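PDB 3H04: uncharacterized protein from Staphylococcus aureus subsp. aureus, which is of unknown function but has an alpha/beta-hydrolase fold of the BD-FAE family and is probably a serine hydrolase, perhaps an esterase. Local coordinates for residues A[135-140]-A[180-186]. Sequence-based numbering, arbitrary orientation.
Sequences PFKTTN and RGTGKWI
Phe136 and Arg180 meet where two helix ends come together in the helical insertion that follows strand 121-125 of this alpha/beta-hydrolase fold. The tight part lies on the side of the rings. The Trp185 edge points at the face of Phe136 in a T-shaped stack, centroids 5.1 Å apart and planes at 62°; Tyr128 packs against both rings, and Trp185 NE1 bonds to Gly39 O. The Arg180 chain, bent at chi2 (-54°) and chi3 (-55°), brings its guanidinium between Phe136 CD1 over one face and the Asn140 amide over the other. Both flanking planes stand almost upright on it, and Asn140 ND2, which donates to Tyr221 O, merely packs there. Arg180 NH2 reaches Pro135 O at 2.9 Å, approaching from above the carbonyl plane in a bent bond, while NH1 is held by Tyr176 OH and Asp222 O. The guanidinium is thereby fixed in rotation near the probable nucleophile elbow, without touching it. Water 1 lies in the guanidinium plane, 2.7 Å from Arg180 NE, and within bonding reach of Thr138 O and Pro135 O. Towards solvent the contact loosens: exposed Thr139 lays CG2 3.5 Å from Gly181 O, and Lys137 brushes Ile186 with its aliphatic chain. Beside Thr139, Gly183 closes helix 173-182 with a Schellman motif, its positive phi turning the chain alongside the 137-139 backbone, with CA 3.7 Å from Thr138 O. Ile186 N, in helix 185-189, donates to water 2 at 3.0 Å, which apparently links it to Phe136 O. A nearly straight bond joins Asn140 N to Arg180 O at 2.9 Å.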
ATOM      1  N   PRO A 135      10.134  15.358   0.170  1.00 26.24           N
ATOM      2  CA  PRO A 135       9.111  15.256  -0.885  1.00 26.01           C
ATOM      3  C   PRO A 135       7.675  15.094  -0.379  1.00 24.86           C
ATOM      4  O   PRO A 135       6.737  15.452  -1.103  1.00 24.87           O
ATOM      5  CB  PRO A 135       9.525  14.001  -1.648  1.00 26.41           C
ATOM      6  CG  PRO A 135      10.931  13.886  -1.445  1.00 27.46           C
ATOM      7  CD  PRO A 135      11.221  14.394  -0.058  1.00 28.30           C
ATOM      8  N   PHE A 136       7.484  14.521   0.814  1.00 22.81           N
ATOM      9  CA  PHE A 136       6.149  14.470   1.403  1.00 21.66           C
ATOM     10  C   PHE A 136       5.743  15.706   2.206  1.00 22.86           C
ATOM     11  O   PHE A 136       4.562  15.974   2.369  1.00 22.95           O
ATOM     12  CB  PHE A 136       5.987  13.240   2.270  1.00 22.04           C
ATOM     13  CG  PHE A 136       6.129  11.950   1.517  1.00 21.75           C
ATOM     14  CD1 PHE A 136       5.925  11.880   0.139  1.00 24.26           C
ATOM     15  CD2 PHE A 136       6.449  10.787   2.192  1.00 24.38           C
ATOM     16  CE1 PHE A 136       6.053  10.677  -0.558  1.00 25.60           C
ATOM     17  CE2 PHE A 136       6.603   9.596   1.500  1.00 25.58           C
ATOM     18  CZ  PHE A 136       6.379   9.542   0.115  1.00 27.16           C
ATOM     19  N   LYS A 137       6.722  16.436   2.703  1.00 22.59           N
ATOM     20  CA  LYS A 137       6.489  17.662   3.449  1.00 23.46           C
ATOM     21  C   LYS A 137       6.229  18.861   2.527  1.00 23.50           C
ATOM     22  O   LYS A 137       5.390  19.708   2.822  1.00 23.42           O
ATOM     23  CB  LYS A 137       7.703  17.945   4.318  1.00 23.33           C
ATOM     24  CG  LYS A 137       7.875  16.971   5.459  1.00 24.09           C
ATOM     25  CD  LYS A 137       9.214  17.185   6.223  1.00 23.59           C
ATOM     26  CE  LYS A 137       9.305  18.561   6.854  1.00 25.18           C
ATOM     27  NZ  LYS A 137      10.685  18.836   7.247  1.00 25.60           N
ATOM     28  N   THR A 138       6.913  18.906   1.392  1.00 22.52           N
ATOM     29  CA  THR A 138       6.846  20.057   0.523  1.00 23.02           C
ATOM     30  C   THR A 138       5.889  19.849  -0.660  1.00 21.90           C
ATOM     31  O   THR A 138       5.342  18.766  -0.877  1.00 20.45           O
ATOM     32  CB  THR A 138       8.245  20.395  -0.009  1.00 23.39           C
ATOM     33  OG1 THR A 138       8.692  19.301  -0.802  1.00 24.67           O
ATOM     34  CG2 THR A 138       9.264  20.597   1.145  1.00 26.09           C
ATOM     35  N   THR A 139       5.669  20.927  -1.395  1.00 21.54           N
ATOM     36  CA  THR A 139       4.887  20.896  -2.616  1.00 21.37           C
ATOM     37  C   THR A 139       5.483  19.967  -3.635  1.00 20.73           C
ATOM     38  O   THR A 139       6.672  20.003  -3.864  1.00 19.91           O
ATOM     39  CB  THR A 139       4.819  22.312  -3.227  1.00 21.63           C
ATOM     40  OG1 THR A 139       3.965  23.085  -2.395  1.00 25.17           O
ATOM     41  CG2 THR A 139       4.253  22.289  -4.634  1.00 21.23           C
ATOM     42  N   ASN A 140       4.651  19.116  -4.225  1.00 19.51           N
ATOM     43  CA  ASN A 140       5.059  18.267  -5.336  1.00 19.72           C
ATOM     44  C   ASN A 140       4.732  18.981  -6.659  1.00 19.70           C
ATOM     45  O   ASN A 140       3.569  19.295  -6.941  1.00 17.22           O
ATOM     46  CB  ASN A 140       4.369  16.909  -5.247  1.00 18.88           C
ATOM     47  CG  ASN A 140       4.774  15.940  -6.374  1.00 20.97           C
ATOM     48  OD1 ASN A 140       4.594  16.224  -7.577  1.00 25.32           O
ATOM     49  ND2 ASN A 140       5.235  14.769  -5.988  1.00 18.94           N
ATOM     50  N   ARG A 180      -0.916  16.858  -2.185  1.00 15.21           N
ATOM     51  CA  ARG A 180       0.489  16.872  -2.687  1.00 14.47           C
ATOM     52  C   ARG A 180       0.873  18.182  -3.359  1.00 14.27           C
ATOM     53  O   ARG A 180       2.001  18.683  -3.189  1.00 13.76           O
ATOM     54  CB  ARG A 180       0.734  15.726  -3.654  1.00 14.37           C
ATOM     55  CG  ARG A 180       0.578  14.337  -3.087  1.00 14.43           C
ATOM     56  CD  ARG A 180       1.421  14.055  -1.829  1.00 16.16           C
ATOM     57  NE  ARG A 180       2.858  14.316  -2.003  1.00 16.27           N
ATOM     58  CZ  ARG A 180       3.700  13.531  -2.675  1.00 17.62           C
ATOM     59  NH1 ARG A 180       3.298  12.408  -3.282  1.00 18.79           N
ATOM     60  NH2 ARG A 180       4.968  13.877  -2.774  1.00 18.87           N
ATOM     61  N   GLY A 181      -0.033  18.727  -4.181  1.00 13.91           N
ATOM     62  CA  GLY A 181       0.264  19.916  -4.921  1.00 14.25           C
ATOM     63  C   GLY A 181       0.366  21.192  -4.083  1.00 16.09           C
ATOM     64  O   GLY A 181       0.799  22.260  -4.606  1.00 16.92           O
ATOM     65  N   THR A 182      -0.110  21.151  -2.824  1.00 15.73           N
ATOM     66  CA  THR A 182      -0.013  22.318  -1.918  1.00 15.82           C
ATOM     67  C   THR A 182       0.911  22.026  -0.747  1.00 16.76           C
ATOM     68  O   THR A 182       1.126  22.893   0.132  1.00 15.78           O
ATOM     69  CB  THR A 182      -1.370  22.726  -1.352  1.00 16.28           C
ATOM     70  OG1 THR A 182      -1.975  21.616  -0.672  1.00 16.38           O
ATOM     71  CG2 THR A 182      -2.284  23.232  -2.454  1.00 15.82           C
ATOM     72  N   GLY A 183       1.454  20.812  -0.720  1.00 17.51           N
ATOM     73  CA  GLY A 183       2.292  20.373   0.415  1.00 19.19           C
ATOM     74  C   GLY A 183       1.539  20.206   1.734  1.00 19.61           C
ATOM     75  O   GLY A 183       2.139  20.282   2.801  1.00 19.47           O
ATOM     76  N   LYS A 184       0.231  19.965   1.678  1.00 19.20           N
ATOM     77  CA  LYS A 184      -0.568  19.776   2.891  1.00 20.01           C
ATOM     78  C   LYS A 184      -0.838  18.301   3.240  1.00 19.81           C
ATOM     79  O   LYS A 184      -1.666  18.012   4.088  1.00 19.68           O
ATOM     80  CB  LYS A 184      -1.904  20.491   2.739  1.00 20.38           C
ATOM     81  CG  LYS A 184      -1.797  21.992   2.744  1.00 23.58           C
ATOM     82  CD  LYS A 184      -3.077  22.659   2.198  1.00 26.93           C
ATOM     83  CE  LYS A 184      -2.760  24.145   1.849  1.00 30.37           C
ATOM     84  NZ  LYS A 184      -3.939  25.015   1.599  1.00 32.70           N
ATOM     85  N   TRP A 185      -0.172  17.373   2.564  1.00 19.36           N
ATOM     86  CA  TRP A 185      -0.434  15.939   2.765  1.00 19.29           C
ATOM     87  C   TRP A 185      -0.122  15.491   4.194  1.00 19.11           C
ATOM     88  O   TRP A 185      -0.886  14.753   4.776  1.00 18.46           O
ATOM     89  CB  TRP A 185       0.367  15.097   1.762  1.00 19.10           C
ATOM     90  CG  TRP A 185       0.024  13.636   1.754  1.00 19.12           C
ATOM     91  CD1 TRP A 185      -1.124  13.064   1.305  1.00 18.91           C
ATOM     92  CD2 TRP A 185       0.877  12.558   2.144  1.00 24.98           C
ATOM     93  NE1 TRP A 185      -1.082  11.703   1.448  1.00 20.63           N
ATOM     94  CE2 TRP A 185       0.161  11.357   1.922  1.00 21.23           C
ATOM     95  CE3 TRP A 185       2.203  12.489   2.624  1.00 26.59           C
ATOM     96  CZ2 TRP A 185       0.696  10.114   2.209  1.00 26.63           C
ATOM     97  CZ3 TRP A 185       2.727  11.268   2.926  1.00 29.55           C
ATOM     98  CH2 TRP A 185       1.993  10.076   2.686  1.00 29.16           C
ATOM     99  N   ILE A 186       0.996  15.933   4.751  1.00 19.08           N
ATOM    100  CA  ILE A 186       1.296  15.626   6.162  1.00 20.83           C
ATOM    101  C   ILE A 186       0.245  16.215   7.133  1.00 21.58           C
ATOM    102  O   ILE A 186      -0.105  15.617   8.151  1.00 22.29           O
ATOM    103  CB  ILE A 186       2.685  16.134   6.576  1.00 20.32           C
ATOM    104  CG1 ILE A 186       3.777  15.334   5.882  1.00 23.40           C
ATOM    105  CG2 ILE A 186       2.832  16.087   8.120  1.00 22.63           C
ATOM    106  CD1 ILE A 186       4.009  13.949   6.447  1.00 20.33           C
TER
HETATM  107  O   HOH W   1       3.791  16.665  -1.019  1.00 22.04           O
HETATM  108  O   HOH W   2       2.769  17.665   3.006  1.00 25.14           O